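PDB 6ABJ: D-lactate dehydrogenase (Fermentative) from Pseudomonas aeruginosa, which probably catalyses the NADH-dependent interconversion of pyruvate and D-lactate, working as a tetramer with sequential allosteric transitions. Local coordinates for residues Gly201-Ala206 with Leu211-Ile216; Glu30-Ser35 with Thr326-Ile331; Ala258-Leu263 with Asp294-Arg299; His112-Ser117 with Pro339-Arg344. All coordinates share one frame; numbering follows the deposited sequence.

Interaction 1 (Gly201-Ala206 with Leu211-Ile216); sequences GGRYLA and LAESDI
Arg203 reaches across to Glu213 from the short edge strand 203-204, which runs parallel to strand 185-189 on the rim of the NAD-binding sheet. Its chain bends at chi2 and chi3, turning the guanidinium to meet the carboxylate edge-on, the two planes 29° apart. Arg203 NH2 donates to Glu213 OE1 at 3.0 Å, using that oxygen's lone pair on the OE2 side. The bond is bent, with an N-H...O angle of 142°. The second arm is bridged: Arg203 NH1 donates to a water at 2.9 Å, and this water in turn donates to Glu213 OE2 over a short distance. The hydroxyl of Tyr204 bonds to Thr168 and Asn194. At Leu205 the side chain swings back toward the helix, and Leu205 CD2 lies 3.8 Å from Glu213 OE1 and 3.9 Å from Glu213 CD. The methyl stands over the face of the carboxylate, close to both oxygens. Ala206 occupies the N-cap position of helix 207-213, whose last turn carries Glu213 on an extended chain. Strand, helix and the following strand 216-219 form a crossover of the Rossmann fold, carrying the chain from the edge strand across to the other half of the sheet, beside strand 162-166. One direct and one water-bridged arm at the protein surface imply a charge pair that orients both groups while solvent still shares in their hydration.

Interaction 2 (Glu30-Ser35 with Thr326-Ile331); sequences ESFQAS and TTLDNI
Phe32 meets Thr327 and Leu328 with the rim of its ring, not a face. The CD1-CE1-CZ edge of the ring is carried toward the second helix, although the CB bond itself does not aim there. Phe32 CE1 comes 3.8 Å from CB of Thr327, which lies close to the ring plane, and the threonine methyl CG2 is equally near. This methyl is trans to the backbone N, while OG1 sits beside that N and bonds back to the carbonyl of Ile323, so the carbon side of the threonine is offered to the ring. Leu328 follows on the same edge: its CD2 is 3.8 Å from Phe32 CD1, again near the ring plane. The phenylalanine ring also packs edge-to-face with Phe21. Helices 26-35 and 317-335 belong to the first and last parts of the chain, and they pack here in the catalytic domain, which in this family is built from both ends of the sequence around the NAD-binding domain. The axes of the two short segments approach to 10.4 Å at a crossing angle of -53°. The other branch of Leu328, CD1, turns to Ser35, ending 3.8 Å from its OG. With chi1 at 177°, that hydroxyl points across to helix 317-335, where it bonds to the carboxylate of Asp325, one turn before Leu328.

Interaction 3 (Ala258-Leu263 with Asp294-Arg299); sequences ALIEAL and DDVLAR
Ile260 carries this contact, its longer branch lying against Val296 and Arg299. Ile260 CD1 lies 3.8 Å from CG1 of Val296 and also touches that residue's CA, so it rests on the helix backbone as well as on the branch. The shorter branch, Ile260 CG2, packs 4.0 Å from CG of Arg299, and CD1 is about as close to the arginine CB. Arg299 thus offers only the hydrocarbon root of its chain: CG is trans to the backbone N, and a bend at chi2 (65°) turns the rest aside. In the Rossmann fold, helix 256-265 connects strands 243-247 and 268-273, and helix 295-302 leads into strand 306-308, the edge strand of the sheet; the contact joins these two successive crossover helices. Val296 is set in place by the start of its helix. Asp294 is the N-cap, and Asp294 OD1 accepts from Leu297 N at 3.1 Å, with an N-H...O angle of 163°, and more weakly from Val296 N. The leucine N-H comes to OD1 from above the carboxylate plane. The other oxygen, OD2, bonds to Tyr276, which also packs on Val296. Further out lies a subunit interface: the Arg299 guanidinium pairs with Asp295 of the second subunit, while Asp295 here returns the bond to Arg299 of that subunit and also meets its Lys264. On another side of helix 295-302, Leu297 packs against Phe148 of the third subunit.

Interaction 4 (His112-Ser117 with Pro339-Arg344); sequences HVPAYS and PRNRVR. With ACT (acetate ion), chain D.
The His112 ring is sandwiched between Val343 and Pro114. Val343 CG2 lies over one face, 3.9 Å from the centroid of the His112 ring and 21° off the normal, a CH-pi contact; CA of Pro114 covers the opposite face, toward the rim. At the edge, CD2 of His112 is 3.5 Å from the carbonyl O of Asn341, and ND1 bonds to the carbonyl of Ala93. A chi1 of 81° turns the imidazole back between its own N and carbonyl carbon, and so into this slot. Tyr116, further along, stacks its ring on Phe314, a residue seen to bind NADH. An acetate, probably from the crystallisation liquor, lies at the edge of the tyrosine ring: Tyr116 OH donates to its OXT at 2.6 Å, and Gly94 N also bonds the acetate. Residues 112-117 link strand 110-111, the last in the catalytic-domain sheet, to helix 118-134, capped by Ser117. The C-terminal tail runs beside this link and pairs through Val343 with Val110, so it lines the edge of that sheet. The main-chain tie between the segments is His112 N to Asn341 O, 3.1 Å. Asn341 has left-handed helical backbone angles, and its CB points toward the first segment. Asn341 CB presses to 3.2 Å from the carbonyl O of His112, and Asn341 OD1 lies against the proline ring, 3.6 Å from CG of Pro114. The amide nitrogen, ND2, turns instead to OD1 of Asn330.

How the interactions relate
Interaction 2 is the buried one, made of ring edge and methyl packing between helices; interaction 3 is partly buried and its polar ends serve subunit contacts, while interactions 1 and 4 lie at the surface and use a salt bridge with water or a main-chain bond. Interactions 1 and 3 both belong to the NAD-binding domain, interaction 1 at an edge strand of its sheet and interaction 3 between two helices beside it, their centres 26 Å apart without touching. Interactions 2 and 4 belong to the catalytic domain, joining early and late parts of the chain, and they meet directly: helix 317-335 bears on both, with its Thr327 also against Val113. Along the sequence, interactions 1 and 3 are nested inside the loops closed by 2 and 4.

Interaction 1 (Gly201-Ala206 with Leu211-Ile216)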
loop_
_atom_site.group_PDB
_atom_site.type_symbol
_atom_site.label_atom_id
_atom_site.label_comp_id
_atom_site.label_asym_id
_atom_site.label_seq_id
_atom_site.Cartn_x
_atom_site.Cartn_y
_atom_site.Cartn_z
ATOM N N GLY B 201 9.506 -5.545 -39.768
ATOM C CA GLY B 201 9.723 -6.967 -39.540
ATOM C C GLY B 201 8.448 -7.662 -39.127
ATOM O O GLY B 201 8.453 -8.851 -38.837
ATOM N N GLY B 202 7.324 -6.959 -39.159
ATOM C CA GLY B 202 6.021 -7.530 -38.745
ATOM C C GLY B 202 5.374 -8.457 -39.742
ATOM O O GLY B 202 5.400 -8.199 -40.958
ATOM N N ARG B 203 4.751 -9.521 -39.255
ATOM C CA ARG B 203 4.066 -10.522 -40.108
ATOM C C ARG B 203 2.562 -10.381 -39.882
ATOM O O ARG B 203 2.048 -10.583 -38.735
ATOM C CB ARG B 203 4.484 -11.909 -39.655
ATOM C CG ARG B 203 4.836 -12.876 -40.754
ATOM C CD ARG B 203 4.393 -14.286 -40.591
ATOM N NE ARG B 203 4.516 -14.890 -39.244
ATOM C CZ ARG B 203 3.603 -15.710 -38.733
ATOM N NH1 ARG B 203 2.510 -16.038 -39.415
ATOM N NH2 ARG B 203 3.751 -16.252 -37.553
ATOM N N TYR B 204 1.802 -10.141 -40.939
ATOM C CA TYR B 204 0.333 -10.205 -40.825
ATOM C C TYR B 204 -0.137 -11.615 -40.890
ATOM O O TYR B 204 0.429 -12.423 -41.645
ATOM C CB TYR B 204 -0.386 -9.353 -41.929
ATOM C CG TYR B 204 -0.403 -7.875 -41.633
ATOM C CD1 TYR B 204 0.631 -7.081 -42.061
ATOM C CD2 TYR B 204 -1.426 -7.296 -40.903
ATOM C CE1 TYR B 204 0.628 -5.745 -41.842
ATOM C CE2 TYR B 204 -1.403 -5.963 -40.606
ATOM C CZ TYR B 204 -0.406 -5.175 -41.137
ATOM O OH TYR B 204 -0.346 -3.812 -40.890
ATOM N N LEU B 205 -1.193 -11.916 -40.126
ATOM C CA LEU B 205 -1.811 -13.206 -40.114
ATOM C C LEU B 205 -3.233 -13.095 -39.660
ATOM O O LEU B 205 -3.682 -12.049 -39.254
ATOM C CB LEU B 205 -1.022 -14.247 -39.303
ATOM C CG LEU B 205 -0.395 -13.977 -37.906
ATOM C CD1 LEU B 205 -0.801 -12.671 -37.181
ATOM C CD2 LEU B 205 -0.337 -15.157 -37.007
ATOM N N ALA B 206 -3.974 -14.190 -39.737
ATOM C CA ALA B 206 -5.330 -14.216 -39.245
ATOM C C ALA B 206 -5.430 -13.941 -37.722
ATOM O O ALA B 206 -4.539 -14.303 -36.963
ATOM C CB ALA B 206 -5.953 -15.556 -39.558
ATOM N N LEU B 211 -3.771 -14.781 -32.015
ATOM C CA LEU B 211 -4.136 -15.026 -30.652
ATOM C C LEU B 211 -3.455 -16.320 -30.154
ATOM O O LEU B 211 -2.896 -16.385 -29.015
ATOM C CB LEU B 211 -5.624 -15.052 -30.526
ATOM C CG LEU B 211 -6.371 -13.695 -30.643
ATOM C CD1 LEU B 211 -7.872 -13.910 -30.653
ATOM C CD2 LEU B 211 -6.036 -12.730 -29.566
ATOM N N ALA B 212 -3.468 -17.340 -30.972
ATOM C CA ALA B 212 -2.818 -18.613 -30.527
ATOM C C ALA B 212 -1.261 -18.501 -30.438
ATOM O O ALA B 212 -0.667 -19.169 -29.622
ATOM C CB ALA B 212 -3.192 -19.709 -31.474
ATOM N N GLU B 213 -0.626 -17.603 -31.177
ATOM C CA GLU B 213 0.806 -17.585 -31.267
ATOM C C GLU B 213 1.463 -16.571 -30.357
ATOM O O GLU B 213 2.652 -16.686 -30.087
ATOM C CB GLU B 213 1.255 -17.306 -32.715
ATOM C CG GLU B 213 0.918 -18.463 -33.705
ATOM C CD GLU B 213 1.241 -18.254 -35.147
ATOM O OE1 GLU B 213 2.155 -17.514 -35.401
ATOM O OE2 GLU B 213 0.606 -18.929 -36.032
ATOM N N SER B 214 0.724 -15.567 -29.907
ATOM C CA SER B 214 1.327 -14.426 -29.276
ATOM C C SER B 214 1.587 -14.644 -27.756
ATOM O O SER B 214 0.731 -15.157 -27.064
ATOM C CB SER B 214 0.394 -13.238 -29.450
ATOM O OG SER B 214 0.342 -12.806 -30.778
ATOM N N ASP B 215 2.734 -14.199 -27.268
ATOM C CA ASP B 215 3.024 -14.122 -25.861
ATOM C C ASP B 215 2.385 -12.882 -25.247
ATOM O O ASP B 215 1.967 -12.851 -24.063
ATOM C CB ASP B 215 4.551 -14.113 -25.674
ATOM C CG ASP B 215 5.207 -15.331 -26.220
ATOM O OD1 ASP B 215 4.865 -16.438 -25.815
ATOM O OD2 ASP B 215 6.035 -15.205 -27.119
ATOM N N ILE B 216 2.263 -11.855 -26.032
ATOM C CA ILE B 216 1.673 -10.577 -25.569
ATOM C C ILE B 216 0.720 -10.113 -26.680
ATOM O O ILE B 216 1.129 -10.129 -27.817
ATOM C CB ILE B 216 2.730 -9.469 -25.355
ATOM C CG1 ILE B 216 3.706 -9.861 -24.251
ATOM C CG2 ILE B 216 2.058 -8.149 -24.995
ATOM C CD1 ILE B 216 4.935 -8.937 -24.185
HETATM O O HOH W 1 1.255 -18.501 -38.430
#

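Interaction 2 (Glu30-Ser35 with Thr326-Ile331)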
loop_
_atom_site.group_PDB
_atom_site.type_symbol
_atom_site.label_atom_id
_atom_site.label_comp_id
_atom_site.label_asym_id
_atom_site.label_seq_id
_atom_site.Cartn_x
_atom_site.Cartn_y
_atom_site.Cartn_z
ATOM N N GLU B 30 -3.157 23.911 -16.503
ATOM C CA GLU B 30 -1.787 24.122 -16.901
ATOM C C GLU B 30 -1.600 23.992 -18.413
ATOM O O GLU B 30 -0.980 24.862 -19.039
ATOM C CB GLU B 30 -0.933 23.145 -16.060
ATOM C CG GLU B 30 0.555 23.173 -16.287
ATOM C CD GLU B 30 1.297 23.017 -14.972
ATOM O OE1 GLU B 30 0.882 22.181 -14.099
ATOM O OE2 GLU B 30 2.287 23.753 -14.796
ATOM N N SER B 31 -2.214 22.976 -19.053
ATOM C CA SER B 31 -2.018 22.763 -20.475
ATOM C C SER B 31 -2.779 23.836 -21.287
ATOM O O SER B 31 -2.255 24.397 -22.254
ATOM C CB SER B 31 -2.477 21.353 -20.916
ATOM O OG SER B 31 -3.823 20.999 -20.452
ATOM N N PHE B 32 -4.020 24.106 -20.888
ATOM C CA PHE B 32 -4.860 25.070 -21.660
ATOM C C PHE B 32 -4.338 26.480 -21.485
ATOM O O PHE B 32 -4.361 27.257 -22.417
ATOM C CB PHE B 32 -6.329 24.964 -21.246
ATOM C CG PHE B 32 -7.085 23.929 -22.023
ATOM C CD1 PHE B 32 -7.591 24.235 -23.267
ATOM C CD2 PHE B 32 -7.214 22.622 -21.568
ATOM C CE1 PHE B 32 -8.253 23.301 -23.997
ATOM C CE2 PHE B 32 -7.886 21.677 -22.307
ATOM C CZ PHE B 32 -8.418 22.010 -23.524
ATOM N N GLN B 33 -3.843 26.829 -20.299
ATOM C CA GLN B 33 -3.200 28.161 -20.195
ATOM C C GLN B 33 -2.019 28.349 -21.117
ATOM O O GLN B 33 -1.897 29.395 -21.732
ATOM C CB GLN B 33 -2.856 28.523 -18.770
ATOM C CG GLN B 33 -4.156 28.819 -18.073
ATOM C CD GLN B 33 -4.038 29.316 -16.675
ATOM O OE1 GLN B 33 -3.042 29.107 -16.004
ATOM N NE2 GLN B 33 -5.083 29.993 -16.228
ATOM N N ALA B 34 -1.196 27.337 -21.272
ATOM C CA ALA B 34 -0.041 27.455 -22.146
ATOM C C ALA B 34 -0.478 27.512 -23.602
ATOM O O ALA B 34 0.070 28.296 -24.394
ATOM C CB ALA B 34 0.893 26.278 -21.925
ATOM N N SER B 35 -1.495 26.707 -23.938
ATOM C CA SER B 35 -1.964 26.655 -25.300
ATOM C C SER B 35 -2.671 27.964 -25.716
ATOM O O SER B 35 -2.703 28.319 -26.895
ATOM C CB SER B 35 -2.900 25.460 -25.466
ATOM O OG SER B 35 -3.397 25.472 -26.792
ATOM N N THR B 326 -5.577 21.518 -30.014
ATOM C CA THR B 326 -6.637 21.047 -30.844
ATOM C C THR B 326 -7.970 21.644 -30.384
ATOM O O THR B 326 -8.744 22.167 -31.215
ATOM C CB THR B 326 -6.650 19.524 -30.924
ATOM O OG1 THR B 326 -5.504 19.139 -31.718
ATOM C CG2 THR B 326 -7.860 19.065 -31.633
ATOM N N THR B 327 -8.230 21.633 -29.078
ATOM C CA THR B 327 -9.526 22.088 -28.573
ATOM C C THR B 327 -9.688 23.630 -28.785
ATOM O O THR B 327 -10.735 24.077 -29.245
ATOM C CB THR B 327 -9.665 21.708 -27.104
ATOM O OG1 THR B 327 -9.619 20.267 -27.000
ATOM C CG2 THR B 327 -10.946 22.235 -26.501
ATOM N N LEU B 328 -8.650 24.413 -28.477
ATOM C CA LEU B 328 -8.690 25.849 -28.704
ATOM C C LEU B 328 -8.794 26.178 -30.212
ATOM O O LEU B 328 -9.597 27.057 -30.606
ATOM C CB LEU B 328 -7.502 26.553 -28.015
ATOM C CG LEU B 328 -7.507 26.448 -26.473
ATOM C CD1 LEU B 328 -6.499 27.370 -25.810
ATOM C CD2 LEU B 328 -8.875 26.690 -25.863
ATOM N N ASP B 329 -8.049 25.457 -31.057
ATOM C CA ASP B 329 -8.211 25.606 -32.501
ATOM C C ASP B 329 -9.623 25.262 -32.951
ATOM O O ASP B 329 -10.172 25.946 -33.834
ATOM C CB ASP B 329 -7.181 24.799 -33.296
ATOM C CG ASP B 329 -5.761 25.395 -33.220
ATOM O OD1 ASP B 329 -5.587 26.573 -32.761
ATOM O OD2 ASP B 329 -4.816 24.697 -33.671
ATOM N N ASN B 330 -10.214 24.201 -32.396
ATOM C CA ASN B 330 -11.593 23.844 -32.741
ATOM C C ASN B 330 -12.548 24.998 -32.426
ATOM O O ASN B 330 -13.528 25.246 -33.148
ATOM C CB ASN B 330 -12.104 22.588 -31.998
ATOM C CG ASN B 330 -11.486 21.316 -32.475
ATOM O OD1 ASN B 330 -10.887 21.226 -33.551
ATOM N ND2 ASN B 330 -11.645 20.258 -31.642
ATOM N N ILE B 331 -12.256 25.683 -31.335
ATOM C CA ILE B 331 -13.131 26.738 -30.852
ATOM C C ILE B 331 -12.996 27.969 -31.778
ATOM O O ILE B 331 -14.022 28.608 -32.112
ATOM C CB ILE B 331 -12.840 27.084 -29.362
ATOM C CG1 ILE B 331 -13.398 25.985 -28.441
ATOM C CG2 ILE B 331 -13.519 28.389 -28.949
ATOM C CD1 ILE B 331 -12.881 26.037 -27.014
#

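Interaction 3 (Ala258-Leu263 with Asp294-Arg299)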
loop_
_atom_site.group_PDB
_atom_site.type_symbol
_atom_site.label_atom_id
_atom_site.label_comp_id
_atom_site.label_asym_id
_atom_site.label_seq_id
_atom_site.Cartn_x
_atom_site.Cartn_y
_atom_site.Cartn_z
ATOM N N ALA B 258 -15.583 -11.969 -18.870
ATOM C CA ALA B 258 -14.879 -13.213 -19.303
ATOM C C ALA B 258 -13.368 -13.279 -18.903
ATOM O O ALA B 258 -12.762 -14.336 -18.774
ATOM C CB ALA B 258 -14.949 -13.294 -20.840
ATOM N N LEU B 259 -12.789 -12.108 -18.675
ATOM C CA LEU B 259 -11.383 -12.034 -18.243
ATOM C C LEU B 259 -11.182 -12.668 -16.873
ATOM O O LEU B 259 -10.153 -13.243 -16.612
ATOM C CB LEU B 259 -10.949 -10.597 -18.201
ATOM C CG LEU B 259 -10.897 -9.759 -19.489
ATOM C CD1 LEU B 259 -10.597 -8.331 -19.206
ATOM C CD2 LEU B 259 -9.876 -10.312 -20.398
ATOM N N ILE B 260 -12.183 -12.583 -16.013
ATOM C CA ILE B 260 -12.075 -13.060 -14.667
ATOM C C ILE B 260 -11.794 -14.537 -14.611
ATOM O O ILE B 260 -10.935 -15.001 -13.883
ATOM C CB ILE B 260 -13.351 -12.727 -13.892
ATOM C CG1 ILE B 260 -13.376 -11.226 -13.631
ATOM C CG2 ILE B 260 -13.423 -13.440 -12.567
ATOM C CD1 ILE B 260 -14.700 -10.739 -13.141
ATOM N N GLU B 261 -12.609 -15.334 -15.275
ATOM C CA GLU B 261 -12.438 -16.758 -15.175
ATOM C C GLU B 261 -11.105 -17.197 -15.775
ATOM O O GLU B 261 -10.479 -18.104 -15.236
ATOM C CB GLU B 261 -13.661 -17.501 -15.784
ATOM C CG GLU B 261 -14.874 -17.424 -14.837
ATOM C CD GLU B 261 -14.585 -17.862 -13.375
ATOM O OE1 GLU B 261 -14.031 -18.971 -13.145
ATOM O OE2 GLU B 261 -14.923 -17.116 -12.421
ATOM N N ALA B 262 -10.660 -16.497 -16.805
ATOM C CA ALA B 262 -9.382 -16.752 -17.487
ATOM C C ALA B 262 -8.184 -16.436 -16.590
ATOM O O ALA B 262 -7.212 -17.146 -16.589
ATOM C CB ALA B 262 -9.314 -15.922 -18.730
ATOM N N LEU B 263 -8.319 -15.375 -15.813
ATOM C CA LEU B 263 -7.309 -15.023 -14.807
ATOM C C LEU B 263 -7.337 -16.018 -13.666
ATOM O O LEU B 263 -6.281 -16.490 -13.237
ATOM C CB LEU B 263 -7.523 -13.576 -14.326
ATOM C CG LEU B 263 -7.155 -12.474 -15.320
ATOM C CD1 LEU B 263 -7.871 -11.164 -15.049
ATOM C CD2 LEU B 263 -5.635 -12.203 -15.326
ATOM N N ASP B 294 -19.318 -1.946 -9.004
ATOM C CA ASP B 294 -19.063 -2.877 -10.090
ATOM C C ASP B 294 -18.302 -4.120 -9.666
ATOM O O ASP B 294 -17.103 -4.049 -9.397
ATOM C CB ASP B 294 -18.261 -2.107 -11.145
ATOM C CG ASP B 294 -18.101 -2.856 -12.444
ATOM O OD1 ASP B 294 -18.085 -4.104 -12.418
ATOM O OD2 ASP B 294 -17.973 -2.182 -13.486
ATOM N N ASP B 295 -18.994 -5.257 -9.619
ATOM C CA ASP B 295 -18.404 -6.501 -9.170
ATOM C C ASP B 295 -17.223 -6.964 -10.031
ATOM O O ASP B 295 -16.215 -7.481 -9.529
ATOM C CB ASP B 295 -19.454 -7.613 -9.182
ATOM C CG ASP B 295 -20.547 -7.439 -8.116
ATOM O OD1 ASP B 295 -20.409 -6.645 -7.168
ATOM O OD2 ASP B 295 -21.558 -8.143 -8.241
ATOM N N VAL B 296 -17.350 -6.763 -11.337
ATOM C CA VAL B 296 -16.361 -7.225 -12.293
ATOM C C VAL B 296 -15.047 -6.427 -12.155
ATOM O O VAL B 296 -14.008 -6.999 -11.963
ATOM C CB VAL B 296 -16.903 -7.135 -13.705
ATOM C CG1 VAL B 296 -15.804 -7.417 -14.716
ATOM C CG2 VAL B 296 -18.029 -8.145 -13.852
ATOM N N LEU B 297 -15.134 -5.110 -12.229
ATOM C CA LEU B 297 -13.989 -4.273 -11.993
ATOM C C LEU B 297 -13.385 -4.529 -10.625
ATOM O O LEU B 297 -12.186 -4.565 -10.513
ATOM C CB LEU B 297 -14.349 -2.779 -12.088
ATOM C CG LEU B 297 -13.205 -1.800 -11.957
ATOM C CD1 LEU B 297 -12.182 -2.033 -13.040
ATOM C CD2 LEU B 297 -13.682 -0.359 -12.048
ATOM N N ALA B 298 -14.208 -4.662 -9.582
ATOM C CA ALA B 298 -13.640 -4.891 -8.235
ATOM C C ALA B 298 -12.769 -6.191 -8.226
ATOM O O ALA B 298 -11.677 -6.256 -7.582
ATOM C CB ALA B 298 -14.708 -4.956 -7.176
ATOM N N ARG B 299 -13.241 -7.183 -8.910
ATOM C CA ARG B 299 -12.565 -8.475 -8.936
ATOM C C ARG B 299 -11.268 -8.356 -9.752
ATOM O O ARG B 299 -10.238 -8.851 -9.329
ATOM C CB ARG B 299 -13.455 -9.570 -9.520
ATOM C CG ARG B 299 -12.820 -10.966 -9.503
ATOM C CD ARG B 299 -12.625 -11.421 -8.099
ATOM N NE ARG B 299 -12.598 -12.879 -7.960
ATOM C CZ ARG B 299 -11.575 -13.624 -7.529
ATOM N NH1 ARG B 299 -10.396 -13.101 -7.233
ATOM N NH2 ARG B 299 -11.720 -14.925 -7.432
#

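Interaction 4 (His112-Ser117 with Pro339-Arg344)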
loop_
_atom_site.group_PDB
_atom_site.type_symbol
_atom_site.label_atom_id
_atom_site.label_comp_id
_atom_site.label_asym_id
_atom_site.label_seq_id
_atom_site.Cartn_x
_atom_site.Cartn_y
_atom_site.Cartn_z
ATOM N N HIS B 112 -14.748 17.925 -30.866
ATOM C CA HIS B 112 -13.897 17.039 -30.051
ATOM C C HIS B 112 -12.491 16.902 -30.607
ATOM O O HIS B 112 -12.156 17.447 -31.658
ATOM C CB HIS B 112 -14.561 15.679 -29.996
ATOM C CG HIS B 112 -14.329 14.822 -31.193
ATOM N ND1 HIS B 112 -14.290 13.443 -31.099
ATOM C CD2 HIS B 112 -14.245 15.112 -32.509
ATOM C CE1 HIS B 112 -14.132 12.938 -32.315
ATOM N NE2 HIS B 112 -14.079 13.927 -33.184
ATOM N N VAL B 113 -11.661 16.158 -29.873
ATOM C CA VAL B 113 -10.317 15.810 -30.279
ATOM C C VAL B 113 -10.405 14.521 -31.086
ATOM O O VAL B 113 -10.867 13.504 -30.550
ATOM C CB VAL B 113 -9.427 15.644 -29.015
ATOM C CG1 VAL B 113 -8.016 15.275 -29.446
ATOM C CG2 VAL B 113 -9.460 16.928 -28.212
ATOM N N PRO B 114 -9.913 14.512 -32.353
ATOM C CA PRO B 114 -10.125 13.343 -33.171
ATOM C C PRO B 114 -9.330 12.115 -32.718
ATOM O O PRO B 114 -9.798 11.015 -32.929
ATOM C CB PRO B 114 -9.669 13.772 -34.564
ATOM C CG PRO B 114 -8.823 14.979 -34.374
ATOM C CD PRO B 114 -9.100 15.544 -33.016
ATOM N N ALA B 115 -8.143 12.308 -32.137
ATOM C CA ALA B 115 -7.218 11.194 -31.782
ATOM C C ALA B 115 -6.199 11.699 -30.756
ATOM O O ALA B 115 -5.806 12.844 -30.823
ATOM C CB ALA B 115 -6.466 10.727 -32.997
ATOM N N TYR B 116 -5.756 10.827 -29.834
ATOM C CA TYR B 116 -4.734 11.166 -28.875
ATOM C C TYR B 116 -3.369 10.881 -29.451
ATOM O O TYR B 116 -3.243 10.077 -30.377
ATOM C CB TYR B 116 -4.934 10.339 -27.605
ATOM C CG TYR B 116 -6.244 10.634 -26.879
ATOM C CD1 TYR B 116 -6.540 11.916 -26.460
ATOM C CD2 TYR B 116 -7.195 9.635 -26.650
ATOM C CE1 TYR B 116 -7.716 12.197 -25.794
ATOM C CE2 TYR B 116 -8.390 9.943 -26.026
ATOM C CZ TYR B 116 -8.630 11.222 -25.599
ATOM O OH TYR B 116 -9.808 11.536 -24.959
ATOM N N SER B 117 -2.357 11.582 -28.948
ATOM C CA SER B 117 -0.955 11.378 -29.295
ATOM C C SER B 117 -0.551 9.897 -29.317
ATOM O O SER B 117 -0.647 9.190 -28.276
ATOM C CB SER B 117 -0.086 12.062 -28.241
ATOM O OG SER B 117 1.273 11.642 -28.274
ATOM N N PRO B 339 -16.103 24.167 -40.277
ATOM C CA PRO B 339 -16.417 22.871 -39.642
ATOM C C PRO B 339 -15.068 22.163 -39.389
ATOM O O PRO B 339 -14.317 21.830 -40.348
ATOM C CB PRO B 339 -17.284 22.156 -40.691
ATOM C CG PRO B 339 -16.883 22.764 -42.004
ATOM C CD PRO B 339 -16.239 24.096 -41.751
ATOM N N ARG B 340 -14.663 22.170 -38.131
ATOM C CA ARG B 340 -13.439 21.487 -37.721
ATOM C C ARG B 340 -13.798 20.562 -36.525
ATOM O O ARG B 340 -14.301 21.017 -35.504
ATOM C CB ARG B 340 -12.334 22.486 -37.389
ATOM C CG ARG B 340 -11.042 21.828 -36.867
ATOM C CD ARG B 340 -9.770 22.667 -36.981
ATOM N NE ARG B 340 -9.739 23.288 -38.314
ATOM C CZ ARG B 340 -8.877 24.220 -38.706
ATOM N NH1 ARG B 340 -7.933 24.650 -37.880
ATOM N NH2 ARG B 340 -8.962 24.720 -39.947
ATOM N N ASN B 341 -13.604 19.279 -36.758
ATOM C CA ASN B 341 -13.795 18.209 -35.741
ATOM C C ASN B 341 -15.159 18.305 -35.065
ATOM O O ASN B 341 -15.311 18.132 -33.873
ATOM C CB ASN B 341 -12.672 18.275 -34.700
ATOM C CG ASN B 341 -11.301 18.012 -35.313
ATOM O OD1 ASN B 341 -11.146 17.078 -36.097
ATOM N ND2 ASN B 341 -10.305 18.819 -34.943
ATOM N N ARG B 342 -16.172 18.562 -35.865
ATOM C CA ARG B 342 -17.506 18.563 -35.340
ATOM C C ARG B 342 -17.964 17.139 -35.220
ATOM O O ARG B 342 -17.685 16.310 -36.084
ATOM C CB ARG B 342 -18.494 19.221 -36.332
ATOM C CG ARG B 342 -18.327 20.678 -36.660
ATOM C CD ARG B 342 -18.903 21.511 -35.545
ATOM N NE ARG B 342 -20.316 21.899 -35.793
ATOM C CZ ARG B 342 -20.703 23.070 -36.303
ATOM N NH1 ARG B 342 -19.812 23.989 -36.674
ATOM N NH2 ARG B 342 -21.986 23.337 -36.400
ATOM N N VAL B 343 -18.778 16.889 -34.210
ATOM C CA VAL B 343 -19.411 15.616 -34.055
ATOM C C VAL B 343 -20.855 15.804 -34.398
ATOM O O VAL B 343 -21.493 16.648 -33.826
ATOM C CB VAL B 343 -19.392 15.195 -32.551
ATOM C CG1 VAL B 343 -19.970 13.797 -32.404
ATOM C CG2 VAL B 343 -17.967 15.226 -32.035
ATOM N N ARG B 344 -21.384 15.004 -35.290
ATOM C CA ARG B 344 -22.755 15.146 -35.740
ATOM C C ARG B 344 -23.507 13.846 -35.382
ATOM O O ARG B 344 -22.923 12.766 -35.371
ATOM C CB ARG B 344 -22.770 15.363 -37.274
ATOM C CG ARG B 344 -21.943 16.574 -37.723
ATOM C CD ARG B 344 -21.978 16.790 -39.239
ATOM N NE ARG B 344 -21.090 17.880 -39.636
ATOM C CZ ARG B 344 -21.459 19.175 -39.714
ATOM N NH1 ARG B 344 -22.698 19.526 -39.441
ATOM N NH2 ARG B 344 -20.608 20.135 -40.053
HETATM C C ACT D . -12.196 9.352 -23.869
HETATM O O ACT D . -13.125 8.516 -23.893
HETATM O OXT ACT D . -11.745 9.874 -24.911
HETATM C CH3 ACT D . -11.602 9.740 -22.546
#